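Local atomic coordinates of possible galactose mutarotase (Streptomyces platensis subsp. rosaceus, PDB entry 4RNL), a protein that is of uncharacterised function but probably interconverts the alpha and beta anomers of galactose or a related aldose sugar. Residues W25-G30 and G131-H136; L62-L67 and G289-T294; N87-A92 and D314-P319; L202-Y207 and F245-G250; A273-G278 and S331-T336. One frame throughout, in Å; residues are numbered along the deposited sequence. Where two conformers were deposited one is given.

Interaction 1 (W25-G30 and G131-H136); sequences WTLESG and GGVQLH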
# COMPACT_ATOMS: atom_id res chain seq x y z
N TRP A 25 -4.65 -4.59 16.38
CA TRP A 25 -6.08 -4.28 16.40
C TRP A 25 -6.80 -5.23 15.46
O TRP A 25 -6.37 -5.43 14.32
CB TRP A 25 -6.31 -2.84 15.97
CG TRP A 25 -5.86 -1.84 17.00
CD1 TRP A 25 -4.58 -1.47 17.30
CD2 TRP A 25 -6.71 -1.09 17.89
NE1 TRP A 25 -4.58 -0.53 18.31
CE2 TRP A 25 -5.87 -0.29 18.69
CE3 TRP A 25 -8.09 -1.04 18.09
CZ2 TRP A 25 -6.38 0.57 19.68
CZ3 TRP A 25 -8.59 -0.18 19.06
CH2 TRP A 25 -7.74 0.61 19.84
N THR A 26 -7.90 -5.82 15.94
CA THR A 26 -8.66 -6.76 15.13
C THR A 26 -10.01 -6.16 14.78
O THR A 26 -10.76 -5.75 15.66
CB THR A 26 -8.88 -8.09 15.85
OG1 THR A 26 -7.62 -8.71 16.11
CG2 THR A 26 -9.71 -9.03 14.99
N LEU A 27 -10.29 -6.10 13.48
CA LEU A 27 -11.58 -5.63 12.99
C LEU A 27 -12.31 -6.84 12.43
O LEU A 27 -11.77 -7.54 11.57
CB LEU A 27 -11.38 -4.59 11.87
CG LEU A 27 -11.00 -3.15 12.23
CD1 LEU A 27 -9.84 -3.06 13.20
CD2 LEU A 27 -10.68 -2.36 10.98
N GLU A 28 -13.51 -7.12 12.94
CA GLU A 28 -14.23 -8.33 12.56
C GLU A 28 -15.67 -8.00 12.18
O GLU A 28 -16.41 -7.44 12.99
CB GLU A 28 -14.23 -9.32 13.74
CG GLU A 28 -15.22 -10.46 13.59
CD GLU A 28 -14.76 -11.50 12.60
OE1 GLU A 28 -13.85 -12.28 12.95
OE2 GLU A 28 -15.31 -11.55 11.49
N SER A 29 -16.08 -8.36 10.97
CA SER A 29 -17.46 -8.12 10.54
C SER A 29 -18.26 -9.40 10.28
O SER A 29 -19.31 -9.37 9.64
CB SER A 29 -17.54 -7.18 9.33
OG SER A 29 -16.81 -7.66 8.21
N GLY A 30 -17.76 -10.53 10.79
CA GLY A 30 -18.53 -11.77 10.76
C GLY A 30 -18.15 -12.71 9.63
O GLY A 30 -17.34 -12.35 8.77
N GLY A 131 -16.21 1.48 13.82
CA GLY A 131 -15.85 0.58 12.74
C GLY A 131 -14.37 0.28 12.55
O GLY A 131 -13.99 -0.41 11.59
N GLY A 132 -13.52 0.77 13.44
CA GLY A 132 -12.10 0.47 13.32
C GLY A 132 -11.11 1.18 14.23
O GLY A 132 -11.38 1.44 15.41
N VAL A 133 -9.95 1.49 13.66
CA VAL A 133 -8.86 2.08 14.42
C VAL A 133 -8.22 3.24 13.64
O VAL A 133 -8.07 3.17 12.40
CB VAL A 133 -7.80 1.01 14.81
CG1 VAL A 133 -7.23 0.31 13.55
CG2 VAL A 133 -6.67 1.63 15.62
N GLN A 134 -7.90 4.31 14.35
CA GLN A 134 -7.20 5.44 13.76
C GLN A 134 -5.78 5.52 14.30
O GLN A 134 -5.57 5.58 15.52
CB GLN A 134 -7.95 6.75 14.07
CG GLN A 134 -7.30 8.02 13.51
CD GLN A 134 -8.18 9.24 13.70
OE1 GLN A 134 -8.02 9.98 14.67
NE2 GLN A 134 -9.12 9.45 12.79
N LEU A 135 -4.80 5.50 13.40
CA LEU A 135 -3.39 5.67 13.77
C LEU A 135 -3.00 7.13 13.60
O LEU A 135 -3.43 7.80 12.67
CB LEU A 135 -2.50 4.79 12.88
CG LEU A 135 -2.84 3.30 12.95
CD1 LEU A 135 -1.79 2.50 12.21
CD2 LEU A 135 -2.95 2.84 14.38
N HIS A 136 -2.16 7.62 14.51
CA HIS A 136 -1.76 9.02 14.48
C HIS A 136 -0.29 9.15 14.83
O HIS A 136 0.16 8.56 15.80
CB HIS A 136 -2.59 9.83 15.48
CG HIS A 136 -2.15 11.26 15.62
ND1 HIS A 136 -1.98 11.87 16.84
CD2 HIS A 136 -1.86 12.19 14.68
CE1 HIS A 136 -1.60 13.12 16.65
NE2 HIS A 136 -1.52 13.34 15.35

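Interaction 2 (L62-L67 and G289-T294); sequences LGFADL and GTLTGT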
# COMPACT_ATOMS: atom_id res chain seq x y z
N LEU A 62 -0.06 -11.31 2.23
CA LEU A 62 1.30 -11.76 2.53
C LEU A 62 1.72 -11.10 3.83
O LEU A 62 1.53 -9.90 4.02
CB LEU A 62 2.29 -11.39 1.41
CG LEU A 62 2.03 -11.97 0.02
CD1 LEU A 62 3.26 -11.78 -0.86
CD2 LEU A 62 1.62 -13.44 0.08
N GLY A 63 2.27 -11.88 4.75
CA GLY A 63 2.66 -11.32 6.03
C GLY A 63 3.34 -12.36 6.90
O GLY A 63 3.71 -13.44 6.43
N PHE A 64 3.47 -12.05 8.18
CA PHE A 64 4.11 -12.95 9.13
C PHE A 64 3.21 -13.14 10.34
O PHE A 64 2.40 -12.26 10.66
CB PHE A 64 5.44 -12.37 9.60
CG PHE A 64 6.41 -12.09 8.50
CD1 PHE A 64 6.99 -13.13 7.77
CD2 PHE A 64 6.79 -10.78 8.21
CE1 PHE A 64 7.90 -12.87 6.77
CE2 PHE A 64 7.71 -10.51 7.20
CZ PHE A 64 8.27 -11.56 6.48
N ALA A 65 3.38 -14.27 11.00
CA ALA A 65 2.62 -14.59 12.20
C ALA A 65 3.09 -13.76 13.39
O ALA A 65 2.32 -13.53 14.33
CB ALA A 65 2.74 -16.08 12.52
N ASP A 66 4.33 -13.30 13.34
CA ASP A 66 4.97 -12.71 14.51
C ASP A 66 5.62 -11.35 14.24
O ASP A 66 6.06 -11.08 13.13
CB ASP A 66 6.03 -13.66 15.05
CG ASP A 66 7.18 -13.87 14.08
OD1 ASP A 66 6.91 -14.21 12.91
OD2 ASP A 66 8.34 -13.67 14.49
N LEU A 67 5.71 -10.52 15.27
CA LEU A 67 6.30 -9.19 15.15
C LEU A 67 7.77 -9.24 14.75
O LEU A 67 8.22 -8.45 13.92
CB LEU A 67 6.13 -8.42 16.46
CG LEU A 67 6.74 -7.01 16.48
CD1 LEU A 67 6.07 -6.15 15.42
CD2 LEU A 67 6.60 -6.38 17.87
N GLY A 289 11.66 -17.74 -1.50
CA GLY A 289 11.38 -18.99 -0.81
C GLY A 289 12.05 -19.15 0.54
O GLY A 289 12.04 -20.24 1.10
N THR A 290 12.60 -18.07 1.08
CA THR A 290 13.30 -18.14 2.37
C THR A 290 12.47 -17.67 3.57
O THR A 290 12.79 -18.01 4.71
CB THR A 290 14.61 -17.34 2.33
OG1 THR A 290 14.34 -15.98 1.97
CG2 THR A 290 15.58 -17.94 1.32
N LEU A 291 11.43 -16.90 3.31
CA LEU A 291 10.58 -16.36 4.38
C LEU A 291 9.30 -17.17 4.49
O LEU A 291 8.63 -17.40 3.48
CB LEU A 291 10.23 -14.90 4.10
CG LEU A 291 11.41 -13.94 3.95
CD1 LEU A 291 10.93 -12.55 3.58
CD2 LEU A 291 12.19 -13.91 5.24
N THR A 292 8.97 -17.61 5.70
CA THR A 292 7.75 -18.38 5.92
C THR A 292 6.63 -17.46 6.36
O THR A 292 6.75 -16.78 7.39
CB THR A 292 7.96 -19.48 6.97
OG1 THR A 292 8.90 -20.44 6.46
CG2 THR A 292 6.64 -20.18 7.30
N GLY A 293 5.54 -17.43 5.59
CA GLY A 293 4.45 -16.50 5.84
C GLY A 293 3.45 -16.98 6.87
O GLY A 293 3.64 -18.05 7.47
N THR A 294 2.37 -16.22 7.07
CA THR A 294 1.46 -16.53 8.17
C THR A 294 0.80 -17.88 8.04
O THR A 294 0.55 -18.55 9.04
CB THR A 294 0.37 -15.46 8.36
OG1 THR A 294 -0.72 -15.71 7.48
CG2 THR A 294 0.93 -14.13 8.08
O HOH W 1 5.23 -16.35 9.82

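Interaction 3 (N87-A92 and D314-P319); sequences NRIAGA and DSPNRP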
# COMPACT_ATOMS: atom_id res chain seq x y z
N ASN A 87 7.19 4.97 -2.95
CA ASN A 87 8.01 4.76 -4.14
C ASN A 87 9.26 5.64 -4.19
O ASN A 87 9.78 6.04 -3.15
CB ASN A 87 7.18 4.85 -5.43
CG ASN A 87 7.65 3.87 -6.48
OD1 ASN A 87 8.51 4.20 -7.29
ND2 ASN A 87 7.13 2.64 -6.44
N ARG A 88 9.75 5.93 -5.39
CA ARG A 88 11.12 6.41 -5.54
C ARG A 88 11.24 7.90 -5.83
O ARG A 88 10.43 8.48 -6.56
CB ARG A 88 11.84 5.63 -6.65
CG ARG A 88 12.00 4.16 -6.33
CD ARG A 88 12.68 3.37 -7.44
NE ARG A 88 13.00 2.03 -6.95
CZ ARG A 88 12.14 1.02 -6.93
NH1 ARG A 88 10.91 1.19 -7.41
NH2 ARG A 88 12.50 -0.16 -6.43
N ILE A 89 12.27 8.51 -5.25
CA ILE A 89 12.68 9.86 -5.61
C ILE A 89 14.09 9.75 -6.16
O ILE A 89 15.01 9.29 -5.46
CB ILE A 89 12.66 10.80 -4.39
CG1 ILE A 89 11.22 10.96 -3.88
CG2 ILE A 89 13.28 12.17 -4.74
CD1 ILE A 89 11.10 11.74 -2.55
N ALA A 90 14.26 10.13 -7.42
CA ALA A 90 15.52 9.94 -8.11
C ALA A 90 16.67 10.67 -7.42
O ALA A 90 16.55 11.84 -7.04
CB ALA A 90 15.40 10.39 -9.56
N GLY A 91 17.78 9.96 -7.23
CA GLY A 91 19.00 10.54 -6.69
C GLY A 91 18.91 10.90 -5.22
O GLY A 91 19.80 11.58 -4.69
N ALA A 92 17.84 10.46 -4.56
CA ALA A 92 17.60 10.77 -3.15
C ALA A 92 17.68 12.28 -2.92
O ALA A 92 18.25 12.73 -1.93
CB ALA A 92 18.59 10.04 -2.25
N ASP A 314 8.69 9.51 -8.48
CA ASP A 314 9.58 10.63 -8.77
C ASP A 314 8.85 11.96 -9.00
O ASP A 314 9.39 12.87 -9.62
CB ASP A 314 10.50 10.33 -9.96
CG ASP A 314 11.74 11.20 -9.98
OD1 ASP A 314 12.21 11.56 -8.87
OD2 ASP A 314 12.24 11.55 -11.07
N SER A 315 7.62 12.07 -8.48
CA SER A 315 6.87 13.33 -8.66
C SER A 315 7.57 14.59 -8.14
O SER A 315 7.44 15.66 -8.77
CB SER A 315 5.45 13.21 -8.07
OG SER A 315 4.70 12.21 -8.76
N PRO A 316 8.32 14.50 -7.02
CA PRO A 316 9.00 15.73 -6.59
C PRO A 316 10.05 16.24 -7.58
O PRO A 316 10.50 17.38 -7.46
CB PRO A 316 9.67 15.30 -5.28
CG PRO A 316 8.75 14.23 -4.74
CD PRO A 316 8.39 13.45 -5.98
N ASN A 317 10.43 15.42 -8.55
CA ASN A 317 11.35 15.85 -9.60
C ASN A 317 10.67 15.98 -10.96
O ASN A 317 11.34 16.20 -11.97
CB ASN A 317 12.52 14.87 -9.71
CG ASN A 317 13.48 14.99 -8.56
OD1 ASN A 317 13.91 16.10 -8.22
ND2 ASN A 317 13.82 13.86 -7.93
N ARG A 318 9.35 15.83 -10.98
CA ARG A 318 8.58 15.82 -12.22
C ARG A 318 7.37 16.74 -12.11
O ARG A 318 6.29 16.30 -11.71
CB ARG A 318 8.12 14.39 -12.52
CG ARG A 318 9.24 13.42 -12.91
CD ARG A 318 9.85 13.79 -14.27
NE ARG A 318 8.89 13.68 -15.37
CZ ARG A 318 8.83 12.65 -16.21
NH1 ARG A 318 7.93 12.63 -17.19
NH2 ARG A 318 9.66 11.62 -16.07
N PRO A 319 7.54 18.02 -12.46
CA PRO A 319 6.42 18.96 -12.30
C PRO A 319 5.28 18.68 -13.27
O PRO A 319 4.19 19.23 -13.10
CB PRO A 319 7.06 20.33 -12.60
CG PRO A 319 8.52 20.12 -12.48
CD PRO A 319 8.77 18.70 -12.89

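Interaction 4 (L202-Y207 and F245-G250); sequences LAASRY and FALDGG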
# COMPACT_ATOMS: atom_id res chain seq x y z
N LEU A 202 -7.63 -3.11 -15.05
CA LEU A 202 -7.30 -1.78 -14.54
C LEU A 202 -7.97 -0.72 -15.38
O LEU A 202 -7.98 -0.81 -16.61
CB LEU A 202 -5.79 -1.52 -14.54
CG LEU A 202 -4.89 -2.45 -13.74
CD1 LEU A 202 -3.42 -2.12 -14.03
CD2 LEU A 202 -5.19 -2.33 -12.24
N ALA A 203 -8.52 0.30 -14.73
CA ALA A 203 -9.07 1.42 -15.47
C ALA A 203 -7.94 2.40 -15.77
O ALA A 203 -7.91 3.51 -15.24
CB ALA A 203 -10.18 2.10 -14.68
N ALA A 204 -7.02 1.97 -16.62
CA ALA A 204 -5.81 2.74 -16.94
C ALA A 204 -5.41 2.54 -18.40
O ALA A 204 -5.07 1.43 -18.82
CB ALA A 204 -4.66 2.29 -16.03
N SER A 205 -5.46 3.61 -19.19
CA SER A 205 -5.09 3.51 -20.59
C SER A 205 -3.63 3.88 -20.81
O SER A 205 -3.12 3.80 -21.93
CB SER A 205 -5.98 4.41 -21.45
OG SER A 205 -5.77 5.77 -21.14
N ARG A 206 -2.96 4.30 -19.74
CA ARG A 206 -1.56 4.73 -19.82
C ARG A 206 -0.75 4.23 -18.63
O ARG A 206 -1.31 3.90 -17.59
CB ARG A 206 -1.48 6.26 -19.90
CG ARG A 206 -2.11 6.86 -21.14
CD ARG A 206 -1.72 8.33 -21.30
NE ARG A 206 -2.36 8.95 -22.46
CZ ARG A 206 -1.75 9.16 -23.62
NH1 ARG A 206 -0.48 8.81 -23.81
NH2 ARG A 206 -2.42 9.73 -24.61
N TYR A 207 0.57 4.19 -18.79
CA TYR A 207 1.47 3.76 -17.70
C TYR A 207 2.76 4.58 -17.74
O TYR A 207 2.98 5.36 -18.66
CB TYR A 207 1.77 2.26 -17.75
CG TYR A 207 2.83 1.89 -18.76
CD1 TYR A 207 2.58 1.99 -20.13
CD2 TYR A 207 4.08 1.44 -18.36
CE1 TYR A 207 3.56 1.66 -21.06
CE2 TYR A 207 5.06 1.11 -19.28
CZ TYR A 207 4.79 1.22 -20.62
OH TYR A 207 5.77 0.90 -21.54
N PHE A 245 0.70 2.69 -13.09
CA PHE A 245 -0.31 2.96 -14.10
C PHE A 245 -0.95 4.32 -13.85
O PHE A 245 -1.25 4.68 -12.71
CB PHE A 245 -1.36 1.84 -14.10
CG PHE A 245 -0.83 0.52 -14.58
CD1 PHE A 245 -0.09 -0.30 -13.72
CD2 PHE A 245 -1.00 0.13 -15.90
CE1 PHE A 245 0.44 -1.50 -14.17
CE2 PHE A 245 -0.48 -1.07 -16.35
CZ PHE A 245 0.25 -1.88 -15.49
N ALA A 246 -1.15 5.09 -14.92
CA ALA A 246 -1.86 6.36 -14.83
C ALA A 246 -3.36 6.08 -14.94
O ALA A 246 -3.88 5.81 -16.03
CB ALA A 246 -1.40 7.31 -15.95
N LEU A 247 -4.05 6.12 -13.81
CA LEU A 247 -5.46 5.78 -13.78
C LEU A 247 -6.29 6.79 -14.56
O LEU A 247 -6.06 8.00 -14.45
CB LEU A 247 -5.94 5.72 -12.33
CG LEU A 247 -5.14 4.72 -11.50
CD1 LEU A 247 -5.59 4.75 -10.04
CD2 LEU A 247 -5.31 3.33 -12.08
N ASP A 248 -7.24 6.31 -15.35
CA ASP A 248 -8.11 7.22 -16.10
C ASP A 248 -8.86 8.15 -15.14
O ASP A 248 -9.40 7.70 -14.13
CB ASP A 248 -9.10 6.42 -16.96
CG ASP A 248 -8.40 5.55 -18.00
OD1 ASP A 248 -7.24 5.85 -18.37
OD2 ASP A 248 -9.00 4.55 -18.44
N GLY A 249 -8.86 9.44 -15.44
CA GLY A 249 -9.54 10.41 -14.61
C GLY A 249 -8.63 11.11 -13.63
O GLY A 249 -9.01 12.12 -13.04
N GLY A 250 -7.41 10.59 -13.45
CA GLY A 250 -6.44 11.22 -12.58
C GLY A 250 -6.85 11.32 -11.11
O GLY A 250 -7.42 10.38 -10.57
O HOH W 2 -9.68 5.04 -13.55

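Interaction 5 (A273-G278 and S331-T336); sequences ATTEPG and SYRSET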
# COMPACT_ATOMS: atom_id res chain seq x y z
N ALA A 273 -11.05 0.69 -4.99
CA ALA A 273 -11.48 2.05 -5.34
C ALA A 273 -10.55 3.06 -4.68
O ALA A 273 -10.09 2.83 -3.56
CB ALA A 273 -12.91 2.28 -4.93
N THR A 274 -10.28 4.17 -5.37
CA THR A 274 -9.34 5.14 -4.82
C THR A 274 -9.56 6.54 -5.36
O THR A 274 -10.16 6.73 -6.42
CB THR A 274 -7.87 4.72 -5.08
OG1 THR A 274 -6.99 5.55 -4.31
CG2 THR A 274 -7.52 4.84 -6.56
N THR A 275 -9.06 7.52 -4.61
CA THR A 275 -9.01 8.91 -5.04
C THR A 275 -7.73 9.19 -5.82
O THR A 275 -7.60 10.21 -6.50
CB THR A 275 -9.02 9.83 -3.82
OG1 THR A 275 -7.99 9.40 -2.92
CG2 THR A 275 -10.37 9.77 -3.10
N GLU A 276 -6.76 8.28 -5.71
CA GLU A 276 -5.42 8.49 -6.28
C GLU A 276 -5.38 8.45 -7.80
O GLU A 276 -6.22 7.79 -8.44
CB GLU A 276 -4.46 7.43 -5.72
CG GLU A 276 -4.17 7.59 -4.23
CD GLU A 276 -3.27 8.78 -3.94
OE1 GLU A 276 -2.42 9.12 -4.79
OE2 GLU A 276 -3.40 9.38 -2.85
N PRO A 277 -4.38 9.12 -8.40
CA PRO A 277 -4.23 9.12 -9.86
C PRO A 277 -3.39 7.95 -10.39
O PRO A 277 -3.33 7.71 -11.61
CB PRO A 277 -3.47 10.42 -10.11
CG PRO A 277 -2.58 10.55 -8.88
CD PRO A 277 -3.43 10.05 -7.75
N GLY A 278 -2.72 7.25 -9.49
CA GLY A 278 -1.80 6.22 -9.93
C GLY A 278 -1.95 4.92 -9.15
O GLY A 278 -2.52 4.88 -8.06
N SER A 331 -4.99 20.61 3.38
CA SER A 331 -5.32 19.32 3.97
C SER A 331 -5.12 18.22 2.94
O SER A 331 -5.75 18.22 1.89
CB SER A 331 -6.77 19.31 4.47
OG SER A 331 -7.19 18.01 4.83
N TYR A 332 -4.20 17.30 3.23
CA TYR A 332 -3.97 16.15 2.37
C TYR A 332 -5.00 15.09 2.74
O TYR A 332 -5.21 14.82 3.92
CB TYR A 332 -2.55 15.60 2.60
CG TYR A 332 -2.24 14.27 1.95
CD1 TYR A 332 -1.74 14.21 0.65
CD2 TYR A 332 -2.40 13.07 2.64
CE1 TYR A 332 -1.44 13.00 0.05
CE2 TYR A 332 -2.11 11.86 2.04
CZ TYR A 332 -1.63 11.82 0.75
OH TYR A 332 -1.33 10.61 0.16
N ARG A 333 -5.64 14.51 1.74
CA ARG A 333 -6.58 13.41 1.98
C ARG A 333 -6.50 12.39 0.86
O ARG A 333 -6.57 12.74 -0.32
CB ARG A 333 -8.02 13.91 2.11
CG ARG A 333 -9.04 12.78 2.42
CD ARG A 333 -10.50 13.25 2.37
NE ARG A 333 -11.41 12.23 2.90
CZ ARG A 333 -11.93 11.24 2.18
NH1 ARG A 333 -11.65 11.14 0.88
NH2 ARG A 333 -12.73 10.35 2.75
N SER A 334 -6.36 11.13 1.23
CA SER A 334 -6.36 10.07 0.25
C SER A 334 -7.24 8.95 0.78
O SER A 334 -7.26 8.70 1.98
CB SER A 334 -4.95 9.56 -0.00
OG SER A 334 -4.96 8.58 -1.01
N GLU A 335 -7.98 8.29 -0.10
CA GLU A 335 -8.89 7.25 0.36
C GLU A 335 -8.88 6.08 -0.61
O GLU A 335 -9.02 6.27 -1.82
CB GLU A 335 -10.32 7.80 0.51
CG GLU A 335 -11.36 6.72 0.83
CD GLU A 335 -12.78 7.27 0.93
OE1 GLU A 335 -12.99 8.45 0.61
OE2 GLU A 335 -13.69 6.50 1.34
N THR A 336 -8.70 4.89 -0.06
CA THR A 336 -8.70 3.67 -0.85
C THR A 336 -9.61 2.65 -0.16
O THR A 336 -9.64 2.55 1.07
CB THR A 336 -7.26 3.14 -1.05
OG1 THR A 336 -6.51 4.11 -1.80
CG2 THR A 336 -7.27 1.83 -1.82
O HOH W 3 -0.82 10.47 -2.28

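Interaction 1 (W25-G30 and G131-H136)
W25 and V133 meet through a CH-pi contact. CG2 of V133 stands over one face of the indole, 3.6 Å from the centroid of its five-membered ring and 15° off the ring normal. The closest ring atom is CD2 of W25, 3.5 Å from V133 CG2, with V133 CB 3.9 Å from W25 CE3. Two first torsions bring this about: CG of W25 is anti to its carbonyl carbon (chi1 -72°), and CG2 of V133 is anti to its own backbone N.

The remaining touching is apolar or against backbone. CG of L27 packs on CA of G132 at 3.9 Å, and L27 CD2 lies the same 3.9 Å from G131 O. CD1 of L27 faces V133 CG1 at 4.3 Å. This is sheet-on-sheet packing in the beta-sandwich of the galactose mutarotase fold: strand 21-28 belongs to a five-stranded sheet, strand 132-139 to the nine-stranded one, and the short segments run 143° apart. No hydrogen bond joins the two segments. The indole is also touched by V8 and R10 of strand 7-15 and by A126 and E128 of strand 125-129.

Within 25-30, E28 OE2 accepts from G30 N at 2.7 Å; the same oxygen forms a salt bridge with R57.

Interaction 2 (L62-L67 and G289-T294)
T292 O accepts a 2.9 Å hydrogen bond from a water that in turn accepts from A65 N at 3.0 Å, bridging the two loops. Both segments are irregular connections between strands of the beta-sandwich. Residues 62-67 follow strand 57-59, an outer strand of the five-stranded sheet, and 289-294 belong to the long excursion between strands 278-282 and 305-310, neighbours in the seven-stranded sheet.

G63 O is approached by two groups from the other loop: T294 N in a weak hydrogen bond of 3.2 Å, bent to 121° at the hydrogen, and G293 CA in a CA-H...O contact. The methyl of T294 packs closely on the same stretch of backbone. This CG2, anti to the carbonyl carbon and beside the backbone N, presses on the peptide that joins G63 to F64, coming within 3.2 Å of G63 C and 3.3 Å of F64 N. The F64 nitrogen also bonds to Y70 OH. Beyond A65 the chain turns into helix 67-72, with D66 as its N-cap.

F64 reaches back towards the opposite loop although its CB leads away. Y70 stacks edge-to-face with its ring, and F78 meets it with planes inclined at about 60°. The side chain of L291 comes within about 4 Å of a bound phosphate, likely a crystallisation additive. Against 289-294 the ring uses its rim: CD1 of F64 lies 3.7 Å from T292 O, which is in the ring plane, and CZ of F64 meets L291 CD1 at 4.1 Å.

Interaction 3 (N87-A92 and D314-P319)
D314 starts its approach to R88 and A90 at CB, which lies 3.9 Å from R88 O. The contact joins a two-stranded ribbon, strands 88-89 and 111-112, to the loop leaving strand 305-310 of the beta-sandwich of the galactose mutarotase fold; D314 stands just before the 3-10 turn 315-317. CG is anti to the backbone N (chi1 -159°), which sets it 3.8 Å from A90 CB. At the tip, OD1 accepts two hydrogen bonds. A90 N gives a nearly straight one of 2.9 Å (172° at the hydrogen), coming from above the carboxylate plane, 55° out of it. N317 ND2 gives the other at 3.0 Å, on the syn side, with D314 OD1 close to the amide plane of N317. OD2 rests against A90 CB at 3.7 Å. The backbone contributes as well: D314 N forms a weak bond to R88 O.

N317 ND2 is shared, bonding also to S93 O. The end of R88 leads away to N107 and to a glycerol, likely a crystallisation additive, which N87 contacts weakly. On the apolar side I89 crosses P316 at about a right angle, its CD1 4.1 Å from P316 CG, and I89 CG2 lies 3.7 Å from N317 ND2.

Interaction 4 (L202-Y207 and F245-G250)
L202 places CD1 squarely over the centre of the F245 ring, 3.6 Å from the centroid and 5° off the normal, a CH-pi contact with the two side chains crossing at about a right angle. A204 CB packs on F245 CB at 3.8 Å, and Y207 CB touches F245 CD2. In the polar part, D248 OD1 accepts from S205 N at 3.0 Å and S205 OG at 3.1 Å, both on its syn side but from opposite faces of the carboxylate plane. S205 has a second conformer; the OG bond belongs to the one described. D248 N returns a bond to A203 O at 2.9 Å.

Around this first shell the chain shape sets the positions. A203 is the centre of an inverse gamma turn that carries the chain from strand 199-202 of the nine-stranded sheet to strand 206-208 of the seven-stranded one, where A246 N bonds to R206 O. A type II turn, L247 to G250, presents D248. Water 2 donates to both A203 O and D248 O, and R256 also bonds to the latter. Y207 stacks on F229.

The S205 N bond would be expected to stabilise D248 as a carboxylate, the hydroxyl adding to this in the one conformer only.

Interaction 5 (A273-G278 and S331-T336)
T274 and T336 form an antiparallel non-hydrogen-bonded pair with CA atoms 4.3 Å apart, and just beyond it T275 N bonds to E335 O at 3.1 Å. The two threonine side chains lie side by side, pointing the same way, joined by a 2.9 Å hydrogen bond between T274 OG1 and T336 OG1. That T274 oxygen, anti to its backbone N (chi1 -169°), also accepts from E276 N, closing an ST turn. T336 OG1 has a further partner in T309 OG1.

Strands 268-274 and 332-342 are neighbours in the nine-stranded sheet of the beta-sandwich, and here the first of them ends. T275 continues the pairing with its side chain: OG1 replaces a backbone acceptor and takes E335 N at 3.0 Å, 165° at the hydrogen.

The E276 chain bends at its second torsion, which places CD; OE2 meets S334 OG on its anti lone pair, at an unusually short 2.5 Å. Water 3 donates to the same OE2 at 2.9 Å and accepts from Y332 OH, which also bonds to L179 N; E276 OE1 bonds to H311. On E335, OE1 is gripped end-on by R333 NH1 and NH2, from the same face of its plane, while OE2 pairs with R164.

Overall arrangement
Interactions 4 and 5 are the pair that touch: L247 N lies 2.8 Å from P277 O, a probable hydrogen bond, and L247 CD1 packs on E276 O at 3.5 Å. Interactions 1 and 5 reach the same nine-stranded sheet at places whose centres are 20 Å apart, and interaction 1 ties that sheet to the five-stranded one. Interaction 3, the contact beside the bound glycerol, comes within about 7 Å of interaction 5 at nearest atoms; a sugar pocket on this side is possible but not established. Interaction 2 lies with its centre 31 Å from that of interaction 3, and interactions 1 and 4 sit on opposite sides of the chain's centre.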